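Local atomic coordinates of A223 penton protein C-terminal domain-containing protein (Sulfolobus turreted icosahedral virus, PDB entry 4IL7), a protein that is a structural component of the viral capsid, represented by its C-terminal jelly-roll-like domain, and probably forms part of the penton at the fivefold vertices. Residues P94-N105 against L147-E158. The protein carries 1 engineered substitution. Residues are numbered along the deposited sequence; the frame is centred on the assembly and turned at random.
Sequences PANGYLIISITN and LTSSSAILIYEE
I100 and Y156 face each other as a hydrogen-bonded antiparallel pair on strands 97-104 and 150-158, the two inner strands of one four-stranded sheet in a partial jelly roll. The pair is a worked example of strand alternation: successive residues point to opposite faces, so I100 and Y156 pack on one face and L99, I101 and I103 on the other. I100 N donates to Y156 O at 2.8 Å, and Y156 N returns a bond to I100 O. With CG held between its backbone N and carbonyl carbon (chi1 60°), the tyrosine lays its ring beside the isoleucine, both side chains pointing the same way. I100 CB sits 3.8 Å from the Y156 ring centroid, a CH-pi contact over the face, while CG2 reaches the phenolic end, 3.6 Å from Y156 CZ. I100 CD1 also lies 3.5 Å from E158 OE1 in the conformer given.

The opposite face of the sheet, carrying L99, I101, I103, I153 and I155, turns inward: I101 and I103 touch I114 and I111 of strand 110-118 in the second sheet, as expected of a beta sandwich. Here L99 CD1 meets I155 CG2 at 3.6 Å.

Polar groups close the two ends. E157, fully extended with CG anti to its backbone N (chi1 -174°), carries its carboxylate into the bend at 94-97, where A95 N gives OE1 a weak bond and E157 OE2 comes within 2.6 Å of A95 O. At the far end, S151 OG donates to S149 O at the corner where the chain passes from the second sheet into strand 150-158. N105 OD1 takes a hydrogen bond from S107 N, and in the conformer given N105 ND2 donates to S151 OG at 3.0 Å; S151 OG lies essentially in the N105 amide plane, 10° out of it.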
ATOM      1  N   PRO A  94      -7.060  -8.485  -5.019  1.00 34.31           N
ATOM      2  CA  PRO A  94      -7.914  -9.465  -5.724  1.00 41.98           C
ATOM      3  C   PRO A  94      -7.223 -10.720  -6.238  1.00 43.99           C
ATOM      4  O   PRO A  94      -7.915 -11.694  -6.575  1.00 53.40           O
ATOM      5  CB  PRO A  94      -8.436  -8.650  -6.906  1.00 48.52           C
ATOM      6  CG  PRO A  94      -7.318  -7.727  -7.229  1.00 43.69           C
ATOM      7  CD  PRO A  94      -6.765  -7.318  -5.873  1.00 37.10           C
ATOM      8  N   ALA A  95      -5.903 -10.701  -6.346  1.00 38.45           N
ATOM      9  CA  ALA A  95      -5.183 -11.800  -6.969  1.00 36.95           C
ATOM     10  C   ALA A  95      -3.819 -11.989  -6.362  1.00 37.57           C
ATOM     11  O   ALA A  95      -3.365 -11.182  -5.565  1.00 32.32           O
ATOM     12  CB  ALA A  95      -5.058 -11.557  -8.467  1.00 39.78           C
ATOM     13  N   ASN A  96      -3.180 -13.093  -6.709  1.00 34.87           N
ATOM     14  CA  ASN A  96      -1.770 -13.266  -6.447  1.00 31.54           C
ATOM     15  C   ASN A  96      -0.969 -12.323  -7.326  1.00 33.13           C
ATOM     16  O   ASN A  96      -1.271 -12.151  -8.519  1.00 37.17           O
ATOM     17  CB  ASN A  96      -1.301 -14.707  -6.712  1.00 36.05           C
ATOM     18  CG  ASN A  96      -1.943 -15.756  -5.809  1.00 39.84           C
ATOM     19  OD1 ASN A  96      -2.679 -15.496  -4.861  1.00 36.36           O
ATOM     20  ND2 ASN A  96      -1.634 -16.995  -6.135  1.00 56.15           N
ATOM     21  N   GLY A  97       0.066 -11.711  -6.753  1.00 29.86           N
ATOM     22  CA  GLY A  97       0.949 -10.835  -7.531  1.00 29.50           C
ATOM     23  C   GLY A  97       1.770  -9.951  -6.617  1.00 28.32           C
ATOM     24  O   GLY A  97       2.087 -10.336  -5.503  1.00 28.47           O
ATOM     25  N   TYR A  98       2.118  -8.761  -7.108  1.00 26.86           N
ATOM     26  CA  TYR A  98       2.882  -7.784  -6.360  1.00 24.09           C
ATOM     27  C   TYR A  98       2.017  -6.558  -6.098  1.00 21.77           C
ATOM     28  O   TYR A  98       1.548  -5.879  -7.021  1.00 22.46           O
ATOM     29  CB  TYR A  98       4.148  -7.378  -7.097  1.00 27.11           C
ATOM     30  CG  TYR A  98       5.067  -8.524  -7.284  1.00 34.82           C
ATOM     31  CD1 TYR A  98       5.947  -8.883  -6.281  1.00 34.11           C
ATOM     32  CD2 TYR A  98       4.995  -9.295  -8.427  1.00 40.14           C
ATOM     33  CE1 TYR A  98       6.778  -9.981  -6.430  1.00 47.30           C
ATOM     34  CE2 TYR A  98       5.803 -10.390  -8.594  1.00 69.02           C
ATOM     35  CZ  TYR A  98       6.697 -10.743  -7.590  1.00 54.32           C
ATOM     36  OH  TYR A  98       7.523 -11.829  -7.750  1.00108.80           O
ATOM     37  N   LEU A  99       1.833  -6.268  -4.827  1.00 20.75           N
ATOM     38  CA  LEU A  99       1.223  -5.026  -4.393  1.00 18.58           C
ATOM     39  C   LEU A  99       2.234  -3.903  -4.530  1.00 18.26           C
ATOM     40  O   LEU A  99       3.374  -3.952  -4.014  1.00 20.54           O
ATOM     41  CB  LEU A  99       0.797  -5.114  -2.960  1.00 18.54           C
ATOM     42  CG  LEU A  99       0.048  -3.904  -2.403  1.00 17.95           C
ATOM     43  CD1 LEU A  99      -1.291  -3.723  -3.081  1.00 18.36           C
ATOM     44  CD2 LEU A  99      -0.144  -4.038  -0.902  1.00 19.81           C
ATOM     45  N   ILE A 100       1.823  -2.867  -5.258  1.00 17.05           N
ATOM     46  CA  ILE A 100       2.643  -1.690  -5.434  1.00 17.50           C
ATOM     47  C   ILE A 100       1.999  -0.505  -4.734  1.00 16.27           C
ATOM     48  O   ILE A 100       0.860  -0.152  -5.010  1.00 16.11           O
ATOM     49  CB  ILE A 100       2.866  -1.339  -6.933  1.00 20.42           C
ATOM     50  CG1 ILE A 100       3.354  -2.538  -7.729  1.00 24.34           C
ATOM     51  CG2 ILE A 100       3.768  -0.141  -7.060  1.00 19.23           C
ATOM     52  CD1 ILE A 100       4.705  -3.003  -7.323  1.00 29.16           C
ATOM     53  N   ILE A 101       2.760   0.137  -3.860  1.00 15.84           N
ATOM     54  CA  ILE A 101       2.359   1.334  -3.157  1.00 15.00           C
ATOM     55  C   ILE A 101       3.309   2.398  -3.598  1.00 14.54           C
ATOM     56  O   ILE A 101       4.520   2.337  -3.312  1.00 16.87           O
ATOM     57  CB  ILE A 101       2.387   1.176  -1.631  1.00 16.46           C
ATOM     58  CG1 ILE A 101       1.543  -0.050  -1.157  1.00 17.82           C
ATOM     59  CG2 ILE A 101       1.863   2.459  -0.993  1.00 16.46           C
ATOM     60  CD1 ILE A 101       2.427  -1.147  -0.736  1.00 21.13           C
ATOM     61  N   SER A 102       2.805   3.357  -4.357  1.00 14.52           N
ATOM     62  CA  SER A 102       3.630   4.489  -4.846  1.00 14.08           C
ATOM     63  C   SER A 102       3.279   5.722  -4.049  1.00 13.60           C
ATOM     64  O   SER A 102       2.164   6.230  -4.143  1.00 14.55           O
ATOM     65  CB  SER A 102       3.365   4.717  -6.331  1.00 16.63           C
ATOM     66  OG  SER A 102       4.129   5.793  -6.815  1.00 22.30           O
ATOM     67  N   ILE A 103       4.198   6.219  -3.239  0.50 20.41           N
ATOM     68  CA  ILE A 103       3.963   7.384  -2.384  0.50 19.31           C
ATOM     69  C   ILE A 103       4.791   8.509  -2.923  0.50 20.11           C
ATOM     70  O   ILE A 103       6.032   8.381  -3.035  0.50 21.01           O
ATOM     71  CB  ILE A 103       4.372   7.065  -0.935  0.50 19.03           C
ATOM     72  CG1 ILE A 103       3.681   5.829  -0.363  0.50 19.28           C
ATOM     73  CG2 ILE A 103       4.095   8.297  -0.076  0.50 19.35           C
ATOM     74  CD1 ILE A 103       2.161   5.961  -0.250  0.50 19.20           C
ATOM     75  N   THR A 104       4.161   9.599  -3.358  1.00 19.77           N
ATOM     76  CA  THR A 104       4.887  10.706  -3.965  1.00 21.52           C
ATOM     77  C   THR A 104       4.636  11.946  -3.208  1.00 19.57           C
ATOM     78  O   THR A 104       3.554  12.214  -2.713  1.00 19.75           O
ATOM     79  CB  THR A 104       4.598  10.809  -5.462  1.00 26.35           C
ATOM     80  OG1 THR A 104       3.262  10.984  -5.704  1.00 25.99           O
ATOM     81  CG2 THR A 104       5.093   9.530  -6.143  1.00 27.79           C
ATOM     82  N   ASN A 105       5.680  12.708  -3.030  0.50 19.30           N
ATOM     83  CA  ASN A 105       5.566  13.987  -2.329  0.50 19.91           C
ATOM     84  C   ASN A 105       6.823  14.773  -2.689  0.50 20.12           C
ATOM     85  O   ASN A 105       7.547  14.354  -3.580  0.50 19.65           O
ATOM     86  CB  ASN A 105       5.381  13.821  -0.844  0.50 20.90           C
ATOM     87  CG  ASN A 105       6.510  13.079  -0.215  0.50 20.41           C
ATOM     88  OD1 ASN A 105       7.647  13.195  -0.613  0.50 19.92           O
ATOM     89  ND2 ASN A 105       6.184  12.262   0.752  0.50 20.97           N
ATOM     90  N   LEU A 147       1.185   7.672   7.152  1.00 11.98           N
ATOM     91  CA  LEU A 147       2.293   8.439   6.620  1.00 12.24           C
ATOM     92  C   LEU A 147       2.666   9.549   7.555  1.00 13.53           C
ATOM     93  O   LEU A 147       1.789  10.084   8.261  1.00 14.85           O
ATOM     94  CB  LEU A 147       2.046   8.971   5.217  1.00 11.49           C
ATOM     95  CG  LEU A 147       1.536   7.997   4.177  1.00 11.99           C
ATOM     96  CD1 LEU A 147       1.372   8.672   2.856  1.00 12.45           C
ATOM     97  CD2 LEU A 147       2.427   6.763   4.037  1.00 14.70           C
ATOM     98  N   THR A 148       3.948   9.943   7.478  1.00 14.32           N
ATOM     99  CA  THR A 148       4.426  11.026   8.351  1.00 15.75           C
ATOM    100  C   THR A 148       4.230  12.411   7.764  1.00 17.84           C
ATOM    101  O   THR A 148       4.388  13.415   8.469  1.00 20.41           O
ATOM    102  CB  THR A 148       5.891  10.786   8.750  1.00 18.58           C
ATOM    103  OG1 THR A 148       6.695  10.694   7.561  1.00 20.63           O
ATOM    104  CG2 THR A 148       5.998   9.523   9.581  1.00 20.00           C
ATOM    105  N   SER A 149       3.958  12.516   6.460  1.00 17.19           N
ATOM    106  CA  SER A 149       3.644  13.792   5.849  1.00 18.44           C
ATOM    107  C   SER A 149       2.751  13.552   4.637  1.00 16.04           C
ATOM    108  O   SER A 149       2.730  12.476   4.026  1.00 14.98           O
ATOM    109  CB  SER A 149       4.861  14.591   5.528  1.00 25.40           C
ATOM    110  OG  SER A 149       5.565  14.035   4.550  1.00 27.90           O
ATOM    111  N   SER A 150       1.915  14.529   4.348  0.50 14.85           N
ATOM    112  CA  SER A 150       0.920  14.373   3.319  0.50 13.97           C
ATOM    113  C   SER A 150       1.555  14.107   1.975  0.50 13.86           C
ATOM    114  O   SER A 150       2.494  14.760   1.518  0.50 15.60           O
ATOM    115  CB  SER A 150       0.098  15.621   3.241  0.50 14.53           C
ATOM    116  OG  SER A 150      -1.023  15.521   2.372  0.50 16.60           O
ATOM    117  N   SER A 151       0.965  13.160   1.334  1.00 13.18           N
ATOM    118  CA  SER A 151       1.462  12.615   0.084  1.00 12.01           C
ATOM    119  C   SER A 151       0.373  12.247  -0.867  1.00 12.92           C
ATOM    120  O   SER A 151      -0.768  12.012  -0.470  1.00 14.31           O
ATOM    121  CB  SER A 151       2.288  11.371   0.364  1.00 13.36           C
ATOM    122  OG  SER A 151       3.334  11.615   1.315  1.00 14.92           O
ATOM    123  N   ALA A 152       0.725  12.047  -2.118  1.00 13.49           N
ATOM    124  CA  ALA A 152      -0.132  11.355  -3.072  1.00 13.34           C
ATOM    125  C   ALA A 152       0.066   9.860  -2.872  1.00 12.54           C
ATOM    126  O   ALA A 152       1.233   9.413  -2.779  1.00 14.98           O
ATOM    127  CB  ALA A 152       0.209  11.787  -4.493  1.00 14.21           C
ATOM    128  N   ILE A 153      -1.002   9.104  -2.879  1.00 12.32           N
ATOM    129  CA  ILE A 153      -0.979   7.689  -2.587  1.00 11.94           C
ATOM    130  C   ILE A 153      -1.600   6.943  -3.736  1.00 11.63           C
ATOM    131  O   ILE A 153      -2.789   7.130  -4.040  1.00 13.50           O
ATOM    132  CB  ILE A 153      -1.768   7.429  -1.293  1.00 13.16           C
ATOM    133  CG1 ILE A 153      -1.233   8.196  -0.095  1.00 12.88           C
ATOM    134  CG2 ILE A 153      -1.854   5.931  -0.997  1.00 13.70           C
ATOM    135  CD1 ILE A 153      -2.231   8.335   1.055  1.00 14.95           C
ATOM    136  N   LEU A 154      -0.850   6.030  -4.361  1.00 12.06           N
ATOM    137  CA  LEU A 154      -1.342   5.186  -5.446  1.00 12.03           C
ATOM    138  C   LEU A 154      -1.081   3.732  -5.058  1.00 12.21           C
ATOM    139  O   LEU A 154       0.054   3.413  -4.700  1.00 13.45           O
ATOM    140  CB  LEU A 154      -0.630   5.528  -6.725  1.00 12.76           C
ATOM    141  CG  LEU A 154      -0.929   4.626  -7.938  1.00 14.33           C
ATOM    142  CD1 LEU A 154      -2.357   4.816  -8.376  1.00 16.79           C
ATOM    143  CD2 LEU A 154       0.079   4.878  -9.038  1.00 15.41           C
ATOM    144  N   ILE A 155      -2.125   2.917  -5.063  1.00 12.05           N
ATOM    145  CA  ILE A 155      -1.977   1.516  -4.707  1.00 12.85           C
ATOM    146  C   ILE A 155      -2.579   0.699  -5.852  1.00 13.58           C
ATOM    147  O   ILE A 155      -3.718   0.916  -6.259  1.00 14.32           O
ATOM    148  CB  ILE A 155      -2.728   1.166  -3.407  1.00 13.15           C
ATOM    149  CG1 ILE A 155      -2.245   2.067  -2.268  1.00 13.97           C
ATOM    150  CG2 ILE A 155      -2.514  -0.302  -3.084  1.00 15.10           C
ATOM    151  CD1 ILE A 155      -2.944   1.853  -0.944  1.00 15.08           C
ATOM    152  N   TYR A 156      -1.799  -0.225  -6.395  1.00 14.71           N
ATOM    153  CA  TYR A 156      -2.290  -1.099  -7.438  1.00 15.24           C
ATOM    154  C   TYR A 156      -1.550  -2.430  -7.312  1.00 16.89           C
ATOM    155  O   TYR A 156      -0.623  -2.558  -6.548  1.00 17.59           O
ATOM    156  CB  TYR A 156      -2.015  -0.495  -8.852  1.00 15.66           C
ATOM    157  CG  TYR A 156      -0.600  -0.220  -9.254  1.00 17.10           C
ATOM    158  CD1 TYR A 156       0.030   0.948  -8.930  1.00 17.32           C
ATOM    159  CD2 TYR A 156       0.114  -1.147 -10.018  1.00 20.44           C
ATOM    160  CE1 TYR A 156       1.327   1.203  -9.317  1.00 20.05           C
ATOM    161  CE2 TYR A 156       1.402  -0.873 -10.443  1.00 21.42           C
ATOM    162  CZ  TYR A 156       2.021   0.292 -10.128  1.00 21.17           C
ATOM    163  OH  TYR A 156       3.313   0.553 -10.536  1.00 24.79           O
ATOM    164  N   GLU A 157      -2.013  -3.446  -8.029  1.00 19.07           N
ATOM    165  CA  GLU A 157      -1.382  -4.779  -8.017  1.00 20.21           C
ATOM    166  C   GLU A 157      -0.994  -5.198  -9.420  1.00 20.62           C
ATOM    167  O   GLU A 157      -1.796  -5.152 -10.353  1.00 24.46           O
ATOM    168  CB  GLU A 157      -2.329  -5.822  -7.461  1.00 21.98           C
ATOM    169  CG  GLU A 157      -1.668  -7.164  -7.288  1.00 22.05           C
ATOM    170  CD  GLU A 157      -2.534  -8.286  -6.805  1.00 21.29           C
ATOM    171  OE1 GLU A 157      -3.778  -8.220  -6.862  1.00 24.68           O
ATOM    172  OE2 GLU A 157      -1.870  -9.229  -6.298  1.00 25.62           O
ATOM    173  N   GLU A 158       0.264  -5.636  -9.549  0.50 22.28           N
ATOM    174  CA  GLU A 158       0.794  -6.239 -10.759  0.50 25.08           C
ATOM    175  C   GLU A 158       0.389  -7.706 -10.701  0.50 30.56           C
ATOM    176  O   GLU A 158       0.769  -8.404  -9.765  0.50 28.61           O
ATOM    177  CB  GLU A 158       2.330  -6.157 -10.793  0.50 28.01           C
ATOM    178  CG  GLU A 158       2.969  -4.774 -10.748  0.50 28.58           C
ATOM    179  CD  GLU A 158       4.460  -4.759 -11.114  0.50 37.47           C
ATOM    180  OE1 GLU A 158       5.155  -3.768 -10.737  0.50 38.03           O
ATOM    181  OE2 GLU A 158       4.938  -5.708 -11.778  0.50 41.35           O
TER